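PDB 4H3D: 3-dehydroquinate dehydratase from Clostridium difficile, which catalyses the cis-dehydration of 3-dehydroquinate to 3-dehydroshikimate through an imine intermediate, the third step of the chorismate pathway to aromatic amino acids. Local coordinates for residues R52-I62 with G91-Y100; I79-E90 with L113-F122. All coordinates share one frame; numbering follows the deposited sequence. Where two conformers were deposited one is given.

Interaction 1. Residues R52-I62 with G91-Y100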
loop_
_atom_site.group_PDB
_atom_site.type_symbol
_atom_site.label_atom_id
_atom_site.label_comp_id
_atom_site.label_asym_id
_atom_site.label_seq_id
_atom_site.Cartn_x
_atom_site.Cartn_y
_atom_site.Cartn_z
ATOM N N ARG B 52 5.093 -25.674 -2.637
ATOM C CA ARG B 52 4.695 -25.707 -4.038
ATOM C C ARG B 52 5.306 -26.955 -4.605
ATOM O O ARG B 52 6.374 -26.919 -5.198
ATOM C CB ARG B 52 5.202 -24.474 -4.802
ATOM C CG ARG B 52 4.328 -23.227 -4.651
ATOM C CD ARG B 52 3.069 -23.362 -5.460
ATOM N NE ARG B 52 3.390 -23.612 -6.873
ATOM C CZ ARG B 52 3.608 -22.659 -7.777
ATOM N NH1 ARG B 52 3.530 -21.376 -7.430
ATOM N NH2 ARG B 52 3.901 -22.986 -9.039
ATOM N N VAL B 53 4.584 -28.058 -4.422
ATOM C CA VAL B 53 5.050 -29.392 -4.776
ATOM C C VAL B 53 5.175 -29.619 -6.290
ATOM O O VAL B 53 5.895 -30.515 -6.720
ATOM C CB VAL B 53 4.135 -30.453 -4.122
ATOM C CG1 VAL B 53 2.787 -30.510 -4.828
ATOM C CG2 VAL B 53 4.804 -31.832 -4.106
ATOM N N ASP B 54 4.492 -28.814 -7.098
ATOM C CA ASP B 54 4.634 -28.938 -8.571
ATOM C C ASP B 54 6.077 -28.662 -9.043
ATOM O O ASP B 54 6.427 -29.044 -10.140
ATOM C CB ASP B 54 3.651 -28.052 -9.324
ATOM C CG ASP B 54 3.719 -26.613 -8.895
ATOM O OD1 ASP B 54 3.299 -26.305 -7.745
ATOM O OD2 ASP B 54 4.153 -25.785 -9.715
ATOM N N PHE B 55 6.910 -28.004 -8.220
ATOM C CA PHE B 55 8.359 -27.822 -8.556
ATOM C C PHE B 55 9.183 -29.082 -8.233
ATOM O O PHE B 55 10.270 -29.294 -8.782
ATOM C CB PHE B 55 9.002 -26.659 -7.783
ATOM C CG PHE B 55 8.627 -25.273 -8.280
ATOM C CD1 PHE B 55 9.397 -24.634 -9.266
ATOM C CD2 PHE B 55 7.566 -24.585 -7.722
ATOM C CE1 PHE B 55 9.076 -23.357 -9.707
ATOM C CE2 PHE B 55 7.233 -23.293 -8.162
ATOM C CZ PHE B 55 7.990 -22.680 -9.148
ATOM N N PHE B 56 8.686 -29.901 -7.321
ATOM C CA PHE B 56 9.402 -31.116 -6.906
ATOM C C PHE B 56 9.506 -32.100 -8.090
ATOM O O PHE B 56 8.485 -32.557 -8.611
ATOM C CB PHE B 56 8.687 -31.731 -5.712
ATOM C CG PHE B 56 9.336 -32.967 -5.173
ATOM C CD1 PHE B 56 10.688 -32.975 -4.824
ATOM C CD2 PHE B 56 8.581 -34.119 -4.956
ATOM C CE1 PHE B 56 11.286 -34.127 -4.310
ATOM C CE2 PHE B 56 9.187 -35.289 -4.439
ATOM C CZ PHE B 56 10.532 -35.279 -4.110
ATOM N N GLU B 57 10.734 -32.426 -8.504
ATOM C CA GLU B 57 10.938 -33.294 -9.695
ATOM C C GLU B 57 10.313 -34.681 -9.598
ATOM O O GLU B 57 9.903 -35.239 -10.614
ATOM C CB GLU B 57 12.428 -33.406 -10.076
ATOM C CG GLU B 57 13.006 -32.092 -10.566
ATOM C CD GLU B 57 14.406 -32.209 -11.131
ATOM O OE1 GLU B 57 14.879 -31.206 -11.703
ATOM O OE2 GLU B 57 15.030 -33.285 -11.007
ATOM N N ASN B 58 10.236 -35.243 -8.395
ATOM C CA ASN B 58 9.626 -36.567 -8.235
ATOM C C ASN B 58 8.172 -36.528 -7.767
ATOM O O ASN B 58 7.696 -37.488 -7.169
ATOM C CB ASN B 58 10.488 -37.413 -7.279
ATOM C CG ASN B 58 11.869 -37.687 -7.840
ATOM O OD1 ASN B 58 12.044 -37.798 -9.049
ATOM N ND2 ASN B 58 12.859 -37.789 -6.962
ATOM N N VAL B 59 7.451 -35.441 -8.093
ATOM C CA VAL B 59 6.062 -35.259 -7.639
ATOM C C VAL B 59 5.146 -36.408 -8.054
ATOM O O VAL B 59 4.168 -36.687 -7.379
ATOM C CB VAL B 59 5.453 -33.883 -8.094
ATOM C CG1 VAL B 59 5.361 -33.788 -9.603
ATOM C CG2 VAL B 59 4.050 -33.646 -7.452
ATOM N N GLU B 60 5.468 -37.083 -9.155
ATOM C CA GLU B 60 4.630 -38.194 -9.645
ATOM C C GLU B 60 4.764 -39.488 -8.830
ATOM O O GLU B 60 4.007 -40.436 -9.037
ATOM C CB GLU B 60 4.914 -38.464 -11.116
ATOM C CG GLU B 60 4.462 -37.342 -12.024
ATOM C CD GLU B 60 4.965 -37.517 -13.436
ATOM O OE1 GLU B 60 6.197 -37.413 -13.657
ATOM O OE2 GLU B 60 4.126 -37.727 -14.321
ATOM N N ASN B 61 5.717 -39.521 -7.903
ATOM C CA ASN B 61 5.895 -40.659 -7.032
ATOM C C ASN B 61 5.460 -40.288 -5.610
ATOM O O ASN B 61 6.172 -39.574 -4.881
ATOM C CB ASN B 61 7.324 -41.110 -7.059
ATOM C CG ASN B 61 7.503 -42.448 -6.428
ATOM O OD1 ASN B 61 7.405 -42.588 -5.218
ATOM N ND2 ASN B 61 7.757 -43.469 -7.257
ATOM N N ILE B 62 4.290 -40.784 -5.225
ATOM C CA ILE B 62 3.688 -40.417 -3.953
ATOM C C ILE B 62 4.586 -40.744 -2.755
ATOM O O ILE B 62 4.633 -39.991 -1.793
ATOM C CB ILE B 62 2.274 -41.066 -3.797
ATOM C CG1 ILE B 62 1.541 -40.471 -2.605
ATOM C CG2 ILE B 62 2.377 -42.572 -3.676
ATOM C CD1 ILE B 62 1.327 -39.008 -2.724
ATOM N N GLY B 91 -0.282 -21.538 -14.034
ATOM C CA GLY B 91 1.075 -21.074 -13.768
ATOM C C GLY B 91 2.091 -22.093 -13.292
ATOM O O GLY B 91 3.263 -21.746 -13.068
ATOM N N GLY B 92 1.668 -23.349 -13.176
ATOM C CA GLY B 92 2.507 -24.412 -12.643
ATOM C C GLY B 92 3.605 -24.950 -13.525
ATOM O O GLY B 92 3.689 -24.639 -14.696
ATOM N N GLU B 93 4.396 -25.845 -12.939
ATOM C CA GLU B 93 5.599 -26.394 -13.571
ATOM C C GLU B 93 5.515 -27.794 -14.176
ATOM O O GLU B 93 6.379 -28.166 -14.941
ATOM C CB GLU B 93 6.688 -26.465 -12.490
ATOM C CG GLU B 93 6.985 -25.132 -11.842
ATOM C CD GLU B 93 7.728 -24.198 -12.776
ATOM O OE1 GLU B 93 8.641 -24.687 -13.490
ATOM O OE2 GLU B 93 7.411 -22.980 -12.786
ATOM N N LYS B 94 4.492 -28.562 -13.832
ATOM C CA LYS B 94 4.458 -29.962 -14.206
ATOM C C LYS B 94 3.081 -30.461 -14.634
ATOM O O LYS B 94 2.093 -30.287 -13.919
ATOM C CB LYS B 94 4.925 -30.752 -12.977
ATOM C CG LYS B 94 4.897 -32.240 -13.088
ATOM C CD LYS B 94 5.932 -32.776 -14.061
ATOM C CE LYS B 94 5.924 -34.290 -13.966
ATOM N NZ LYS B 94 6.940 -34.922 -14.823
ATOM N N LEU B 95 3.023 -31.085 -15.808
ATOM C CA LEU B 95 1.783 -31.691 -16.282
ATOM C C LEU B 95 1.551 -33.017 -15.552
ATOM O O LEU B 95 2.458 -33.852 -15.475
ATOM C CB LEU B 95 1.845 -31.980 -17.788
ATOM C CG LEU B 95 1.905 -30.801 -18.761
ATOM C CD1 LEU B 95 2.194 -31.304 -20.177
ATOM C CD2 LEU B 95 0.597 -29.986 -18.720
ATOM N N ILE B 96 0.352 -33.186 -14.994
ATOM C CA ILE B 96 -0.068 -34.463 -14.396
ATOM C C ILE B 96 -1.530 -34.708 -14.738
ATOM O O ILE B 96 -2.256 -33.784 -15.154
ATOM C CB ILE B 96 0.111 -34.531 -12.849
ATOM C CG1 ILE B 96 -0.780 -33.500 -12.157
ATOM C CG2 ILE B 96 1.580 -34.391 -12.483
ATOM C CD1 ILE B 96 -0.769 -33.584 -10.613
ATOM N N SER B 97 -1.983 -35.938 -14.544
ATOM C CA SER B 97 -3.345 -36.260 -14.853
ATOM C C SER B 97 -4.294 -35.750 -13.786
ATOM O O SER B 97 -3.900 -35.427 -12.658
ATOM C CB SER B 97 -3.537 -37.779 -15.014
ATOM O OG SER B 97 -3.464 -38.445 -13.761
ATOM N N ARG B 98 -5.554 -35.681 -14.174
ATOM C CA ARG B 98 -6.649 -35.286 -13.317
ATOM C C ARG B 98 -6.784 -36.288 -12.165
ATOM O O ARG B 98 -6.961 -35.910 -11.003
ATOM C CB ARG B 98 -7.903 -35.267 -14.193
ATOM C CG ARG B 98 -9.216 -35.075 -13.522
ATOM C CD ARG B 98 -10.211 -34.671 -14.600
ATOM N NE ARG B 98 -9.716 -33.460 -15.242
ATOM C CZ ARG B 98 -10.015 -32.236 -14.825
ATOM N NH1 ARG B 98 -10.840 -32.086 -13.809
ATOM N NH2 ARG B 98 -9.503 -31.170 -15.435
ATOM N N ASP B 99 -6.676 -37.567 -12.502
ATOM C CA ASP B 99 -6.750 -38.631 -11.512
ATOM C C ASP B 99 -5.594 -38.537 -10.520
ATOM O O ASP B 99 -5.802 -38.730 -9.323
ATOM C CB ASP B 99 -6.769 -40.009 -12.181
ATOM C CG ASP B 99 -8.116 -40.332 -12.821
ATOM O OD1 ASP B 99 -9.135 -39.703 -12.458
ATOM O OD2 ASP B 99 -8.153 -41.221 -13.676
ATOM N N TYR B 100 -4.384 -38.235 -11.000
ATOM C CA TYR B 100 -3.254 -38.133 -10.080
ATOM C C TYR B 100 -3.374 -36.883 -9.208
ATOM O O TYR B 100 -2.983 -36.900 -8.060
ATOM C CB TYR B 100 -1.890 -38.169 -10.781
ATOM C CG TYR B 100 -0.758 -38.231 -9.763
ATOM C CD1 TYR B 100 -0.612 -39.345 -8.934
ATOM C CD2 TYR B 100 0.135 -37.179 -9.610
ATOM C CE1 TYR B 100 0.394 -39.404 -7.979
ATOM C CE2 TYR B 100 1.150 -37.232 -8.663
ATOM C CZ TYR B 100 1.272 -38.357 -7.851
ATOM O OH TYR B 100 2.277 -38.420 -6.914
HETATM O O HOH W 1 5.405 -22.106 -11.593
HETATM O O HOH W 2 9.568 -34.083 -13.553
#
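Glu93 and Phe55 meet because the glutamate chain folds back on itself: its CG lies anti to the carbonyl carbon (chi1 -57°), and a second bend at chi2 brings the carboxyl end to the ring. CG sits 3.6 Å from the centroid of the Phe55 ring, close to the ring normal, a CH-pi contact. The carboxylate lies almost parallel to the ring, the planes 12° apart, but displaced toward CE1 and CZ. In Asp54, CG sits between the backbone N and the carbonyl carbon (chi1 54°), which turns the carboxylate toward Arg52 and Glu93 N. Arg52 grips it side-on through NE and NH2, both bonds almost straight and using the syn lone pairs, while Glu93 N reaches OD2 at 3.2 Å from the anti side, so this oxygen has two donors. The Asp54 OD1 atom also accepts from the backbone N of Arg86.

Further along, Lys94 runs past Val59, its CG 3.8 Å from Val59 CG1, and its NZ forms a salt bridge of 2.8 Å with Glu60 OE1, approached from above the carboxylate plane. A water joins that NZ to Glu57 O. At the far end Tyr100 OH donates to Val59 O at 2.6 Å, in the carbonyl plane. Ser97 is the N-cap residue of helix 98-110, and its OG accepts from Tyr100 N at 2.9 Å.

These bonds tie together two loops that follow barrel strands 48-52 and 81-84. The in-plane grip on Asp54 is consistent with a second-shell role, holding Arg52, a 3-dehydroquinate-binding residue; the positive charge of Arg52 probably favours the ionised carboxylate.

Interaction 2. Residues I79-E90 with L113-F122. With SHL (5-hydroxy-6-methyl-4-oxo-4H-pyran-2-carboxylic acid), chain I.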
loop_
_atom_site.group_PDB
_atom_site.type_symbol
_atom_site.label_atom_id
_atom_site.label_comp_id
_atom_site.label_asym_id
_atom_site.label_seq_id
_atom_site.Cartn_x
_atom_site.Cartn_y
_atom_site.Cartn_z
ATOM N N ILE B 79 4.650 -24.943 12.618
ATOM C CA ILE B 79 4.273 -23.878 11.677
ATOM C C ILE B 79 3.203 -24.450 10.724
ATOM O O ILE B 79 3.378 -25.546 10.194
ATOM C CB ILE B 79 5.492 -23.378 10.868
ATOM C CG1 ILE B 79 6.470 -22.647 11.781
ATOM C CG2 ILE B 79 5.054 -22.421 9.768
ATOM C CD1 ILE B 79 7.747 -22.178 11.078
ATOM N N PRO B 80 2.079 -23.737 10.530
ATOM C CA PRO B 80 1.088 -24.276 9.593
ATOM C C PRO B 80 1.682 -24.512 8.197
ATOM O O PRO B 80 2.429 -23.675 7.696
ATOM C CB PRO B 80 0.021 -23.188 9.541
ATOM C CG PRO B 80 0.108 -22.496 10.898
ATOM C CD PRO B 80 1.538 -22.653 11.371
ATOM N N LEU B 81 1.356 -25.651 7.594
ATOM C CA LEU B 81 1.867 -26.001 6.278
ATOM C C LEU B 81 0.733 -26.123 5.276
ATOM O O LEU B 81 -0.230 -26.894 5.489
ATOM C CB LEU B 81 2.636 -27.328 6.342
ATOM C CG LEU B 81 3.239 -27.860 5.046
ATOM C CD1 LEU B 81 4.276 -26.908 4.501
ATOM C CD2 LEU B 81 3.871 -29.250 5.296
ATOM N N LEU B 82 0.852 -25.360 4.193
ATOM C CA LEU B 82 -0.091 -25.396 3.056
ATOM C C LEU B 82 0.530 -26.233 1.938
ATOM O O LEU B 82 1.670 -25.993 1.550
ATOM C CB LEU B 82 -0.344 -23.970 2.545
ATOM C CG LEU B 82 -1.005 -23.803 1.153
ATOM C CD1 LEU B 82 -2.391 -24.491 1.094
ATOM C CD2 LEU B 82 -1.092 -22.302 0.776
ATOM N N PHE B 83 -0.217 -27.212 1.431
ATOM C CA PHE B 83 0.243 -28.087 0.347
ATOM C C PHE B 83 -0.451 -27.633 -0.919
ATOM O O PHE B 83 -1.671 -27.587 -0.963
ATOM C CB PHE B 83 -0.124 -29.531 0.657
ATOM C CG PHE B 83 0.357 -30.513 -0.360
ATOM C CD1 PHE B 83 1.667 -30.906 -0.379
ATOM C CD2 PHE B 83 -0.515 -31.068 -1.282
ATOM C CE1 PHE B 83 2.132 -31.839 -1.322
ATOM C CE2 PHE B 83 -0.059 -32.007 -2.217
ATOM C CZ PHE B 83 1.268 -32.387 -2.223
ATOM N N THR B 84 0.331 -27.275 -1.940
ATOM C CA THR B 84 -0.212 -26.762 -3.199
ATOM C C THR B 84 0.450 -27.370 -4.435
ATOM O O THR B 84 1.640 -27.176 -4.660
ATOM C CB THR B 84 -0.020 -25.202 -3.333
ATOM O OG1 THR B 84 -0.662 -24.521 -2.236
ATOM C CG2 THR B 84 -0.628 -24.683 -4.680
ATOM N N PHE B 85 -0.323 -28.102 -5.237
ATOM C CA PHE B 85 0.147 -28.506 -6.568
ATOM C C PHE B 85 -0.550 -27.539 -7.521
ATOM O O PHE B 85 -1.765 -27.626 -7.720
ATOM C CB PHE B 85 -0.209 -29.952 -6.958
ATOM C CG PHE B 85 0.355 -30.354 -8.320
ATOM C CD1 PHE B 85 -0.246 -29.934 -9.490
ATOM C CD2 PHE B 85 1.515 -31.094 -8.407
ATOM C CE1 PHE B 85 0.305 -30.266 -10.729
ATOM C CE2 PHE B 85 2.052 -31.428 -9.625
ATOM C CZ PHE B 85 1.450 -31.015 -10.780
ATOM N N ARG B 86 0.211 -26.573 -8.042
ATOM C CA ARG B 86 -0.297 -25.574 -8.978
ATOM C C ARG B 86 -0.217 -26.160 -10.380
ATOM O O ARG B 86 0.855 -26.538 -10.836
ATOM C CB ARG B 86 0.554 -24.293 -8.865
ATOM C CG ARG B 86 0.091 -23.136 -9.725
ATOM C CD ARG B 86 -1.358 -22.671 -9.416
ATOM N NE ARG B 86 -1.506 -22.081 -8.084
ATOM C CZ ARG B 86 -2.315 -22.526 -7.121
ATOM N NH1 ARG B 86 -3.115 -23.574 -7.324
ATOM N NH2 ARG B 86 -2.359 -21.881 -5.959
ATOM N N SER B 87 -1.356 -26.274 -11.054
ATOM C CA SER B 87 -1.369 -26.882 -12.377
ATOM C C SER B 87 -0.808 -25.933 -13.441
ATOM O O SER B 87 -0.766 -24.702 -13.264
ATOM C CB SER B 87 -2.792 -27.343 -12.755
ATOM O OG SER B 87 -3.570 -26.249 -13.201
ATOM N N VAL B 88 -0.366 -26.525 -14.539
ATOM C CA VAL B 88 0.219 -25.787 -15.653
ATOM C C VAL B 88 -0.694 -24.685 -16.160
ATOM O O VAL B 88 -0.238 -23.580 -16.434
ATOM C CB VAL B 88 0.588 -26.738 -16.815
ATOM C CG1 VAL B 88 0.968 -25.948 -18.078
ATOM C CG2 VAL B 88 1.723 -27.686 -16.391
ATOM N N VAL B 89 -1.992 -24.961 -16.244
ATOM C CA VAL B 89 -2.920 -23.971 -16.780
ATOM C C VAL B 89 -3.015 -22.740 -15.886
ATOM O O VAL B 89 -3.395 -21.677 -16.349
ATOM C CB VAL B 89 -4.336 -24.557 -17.023
ATOM C CG1 VAL B 89 -4.237 -25.821 -17.846
ATOM C CG2 VAL B 89 -5.050 -24.823 -15.716
ATOM N N GLU B 90 -2.654 -22.877 -14.609
ATOM C CA GLU B 90 -2.699 -21.744 -13.699
ATOM C C GLU B 90 -1.302 -21.307 -13.203
ATOM O O GLU B 90 -1.165 -20.779 -12.119
ATOM C CB GLU B 90 -3.708 -22.022 -12.560
ATOM C CG GLU B 90 -5.123 -22.195 -13.152
ATOM C CD GLU B 90 -6.249 -22.115 -12.153
ATOM O OE1 GLU B 90 -6.182 -21.304 -11.198
ATOM O OE2 GLU B 90 -7.236 -22.858 -12.353
ATOM N N LEU B 113 -0.128 -34.594 8.046
ATOM C CA LEU B 113 1.040 -33.703 8.102
ATOM C C LEU B 113 0.814 -32.307 7.503
ATOM O O LEU B 113 1.640 -31.417 7.719
ATOM C CB LEU B 113 2.246 -34.362 7.415
ATOM C CG LEU B 113 2.678 -35.716 7.986
ATOM C CD1 LEU B 113 3.927 -36.231 7.272
ATOM C CD2 LEU B 113 2.932 -35.613 9.490
ATOM N N VAL B 114 -0.271 -32.112 6.742
ATOM C CA VAL B 114 -0.576 -30.780 6.161
ATOM C C VAL B 114 -1.800 -30.166 6.822
ATOM O O VAL B 114 -2.767 -30.861 7.145
ATOM C CB VAL B 114 -0.761 -30.822 4.609
ATOM C CG1 VAL B 114 0.528 -31.325 3.933
ATOM C CG2 VAL B 114 -1.940 -31.674 4.203
ATOM N N ASP B 115 -1.756 -28.857 7.012
ATOM C CA ASP B 115 -2.817 -28.126 7.692
ATOM C C ASP B 115 -3.842 -27.554 6.725
ATOM O O ASP B 115 -5.019 -27.389 7.092
ATOM C CB ASP B 115 -2.184 -27.030 8.528
ATOM C CG ASP B 115 -1.244 -27.588 9.543
ATOM O OD1 ASP B 115 -1.727 -28.281 10.459
ATOM O OD2 ASP B 115 -0.024 -27.364 9.423
ATOM N N LEU B 116 -3.376 -27.227 5.514
ATOM C CA LEU B 116 -4.221 -26.732 4.424
ATOM C C LEU B 116 -3.750 -27.299 3.098
ATOM O O LEU B 116 -2.584 -27.663 2.944
ATOM C CB LEU B 116 -4.151 -25.198 4.269
ATOM C CG LEU B 116 -4.188 -24.298 5.495
ATOM C CD1 LEU B 116 -2.768 -24.042 6.016
ATOM C CD2 LEU B 116 -4.840 -22.979 5.156
ATOM N N ILE B 117 -4.665 -27.360 2.141
ATOM C CA ILE B 117 -4.336 -27.718 0.772
ATOM C C ILE B 117 -4.994 -26.702 -0.136
ATOM O O ILE B 117 -6.023 -26.135 0.221
ATOM C CB ILE B 117 -4.810 -29.150 0.350
ATOM C CG1 ILE B 117 -6.322 -29.327 0.573
ATOM C CG2 ILE B 117 -4.033 -30.186 1.093
ATOM C CD1 ILE B 117 -6.903 -30.642 -0.062
ATOM N N ASP B 118 -4.396 -26.479 -1.302
ATOM C CA ASP B 118 -4.948 -25.547 -2.292
ATOM C C ASP B 118 -5.468 -26.363 -3.470
ATOM O O ASP B 118 -4.704 -27.104 -4.103
ATOM C CB ASP B 118 -3.878 -24.516 -2.717
ATOM C CG ASP B 118 -4.333 -23.588 -3.869
ATOM O OD1 ASP B 118 -4.853 -24.098 -4.879
ATOM O OD2 ASP B 118 -4.088 -22.354 -3.795
ATOM N N VAL B 119 -6.775 -26.268 -3.726
ATOM C CA VAL B 119 -7.382 -26.956 -4.856
ATOM C C VAL B 119 -7.956 -25.907 -5.835
ATOM O O VAL B 119 -8.548 -24.927 -5.429
ATOM C CB VAL B 119 -8.458 -27.988 -4.407
ATOM C CG1 VAL B 119 -7.866 -28.948 -3.357
ATOM C CG2 VAL B 119 -9.650 -27.323 -3.856
ATOM N N GLU B 120 -7.774 -26.139 -7.123
ATOM C CA GLU B 120 -8.187 -25.186 -8.147
ATOM C C GLU B 120 -9.653 -25.320 -8.570
ATOM O O GLU B 120 -10.092 -26.407 -8.942
ATOM C CB GLU B 120 -7.268 -25.355 -9.357
ATOM C CG GLU B 120 -5.877 -24.920 -9.073
ATOM C CD GLU B 120 -4.855 -25.503 -10.032
ATOM O OE1 GLU B 120 -5.247 -26.275 -10.937
ATOM O OE2 GLU B 120 -3.661 -25.195 -9.862
ATOM N N LEU B 121 -10.388 -24.199 -8.526
ATOM C CA LEU B 121 -11.795 -24.133 -8.964
ATOM C C LEU B 121 -12.002 -24.777 -10.353
ATOM O O LEU B 121 -12.984 -25.481 -10.599
ATOM C CB LEU B 121 -12.238 -22.673 -9.037
ATOM C CG LEU B 121 -13.694 -22.406 -9.424
ATOM C CD1 LEU B 121 -14.652 -23.020 -8.403
ATOM C CD2 LEU B 121 -13.941 -20.916 -9.577
ATOM N N PHE B 122 -11.058 -24.525 -11.236
ATOM C CA PHE B 122 -11.130 -24.946 -12.621
ATOM C C PHE B 122 -11.091 -26.482 -12.828
ATOM O O PHE B 122 -11.431 -26.970 -13.900
ATOM C CB PHE B 122 -10.016 -24.229 -13.433
ATOM C CG PHE B 122 -10.358 -24.020 -14.882
ATOM C CD1 PHE B 122 -11.385 -23.146 -15.238
ATOM C CD2 PHE B 122 -9.635 -24.628 -15.888
ATOM C CE1 PHE B 122 -11.705 -22.917 -16.555
ATOM C CE2 PHE B 122 -9.952 -24.410 -17.219
ATOM C CZ PHE B 122 -10.989 -23.554 -17.558
HETATM O OAD SHL I . 2.243 -14.383 -4.530
HETATM C CAH SHL I . 1.893 -14.607 -5.716
HETATM O OAA SHL I . 2.408 -13.977 -6.674
HETATM C CAK SHL I . 0.881 -15.615 -5.958
HETATM O OAG SHL I . 0.321 -16.300 -4.827
HETATM C CAF SHL I . -0.515 -17.413 -5.050
HETATM C CAL SHL I . -0.930 -18.136 -3.981
HETATM C CAJ SHL I . -0.769 -17.752 -6.332
HETATM O OAC SHL I . -1.531 -18.813 -6.586
HETATM C CAI SHL I . -0.266 -17.028 -7.377
HETATM C CAE SHL I . 0.539 -15.975 -7.197
HETATM O OAB SHL I . -0.570 -17.367 -8.620
HETATM O O HOH W 3 -2.911 -29.119 -4.492
HETATM O O HOH W 4 -4.147 -26.833 -6.826
HETATM O O HOH W 5 -9.005 -22.376 -10.770
HETATM O O HOH W 6 -6.786 -25.569 -12.916
#
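Phe83 N donates to Leu116 O at 2.8 Å in the tight part of the contact, where parallel strands 81-84 and 116-120 pair Leu82 with Leu116 and Phe83 with Ile117. The strand axes approach to 4.4 Å at their closest and diverge by 26°. Phe83 O receives Asp118 N, and Leu81 O takes both Asp115 N and Leu116 N. Leu82 CD1 packs on Leu116 CB on one face of the sheet; on the other, Phe83 CB meets Val114 CG1 and Ile117 CG2. At the start of the pair Asp115 OD2 accepts from Leu81 N and also pairs with Arg73.

Past Thr84 the backbones separate: CA atoms 4.6 Å apart at Phe83 and Ile117 give way to 7.9 Å at Arg86 and Glu120. A water links Phe85 N to Asp118 O, and a buried, firmly bonded network fills the gap. Arg86, bent at chi2 and chi3, meets Asp118 end-on, NH2 2.8 Å from OD2 and NH1 bonded to OD1, both oxygens approached from above their plane. Glu120 OE2 takes Arg86 NH1 on its anti lone pair (3.1 Å) and Ser87 N on its syn lone pair; Ser87 OG holds OE1.

The loose, watery side is the Ser87/Glu90 end, beside exposed Phe122. Glu90, hydrogen-bonded through OE1 to active-site His147, roughly stacks its carboxylate on that of Glu120, OE2 and OE1 4.2 Å apart; a water joining them probably eases the repulsion.

The salt-bridge network fixes the guanidinium's rotation, and Arg86 NH2 also donates to OAC of the bound pyran ligand at 3.2 Å. Two carboxylates thus probably position a residue that binds 3-dehydroquinate.

In the fold
Both interactions belong to the TIM barrel and lie on neighbouring parts of it, their centres about 11 Å apart. The centre of interaction 2 is about 7 Å from that of the chain; it joins adjacent parallel strands 81-84 and 116-120 of a beta-alpha-beta unit whose helix is 98-110. Interaction 1, its centre about 17 Å from the chain centre, lies at the surface between the loop after strand 48-52 and the segment leading into that helix. Along the chain the segments alternate: 52-62, 79-90, 91-100, 113-122. They touch directly, with Gly92 N probably bonded to Ser87 O and Val53 N to Thr84 O. Asp54 OD1, accepting from Arg52 NE and Arg86 N, links the two 3-dehydroquinate-binding arginines.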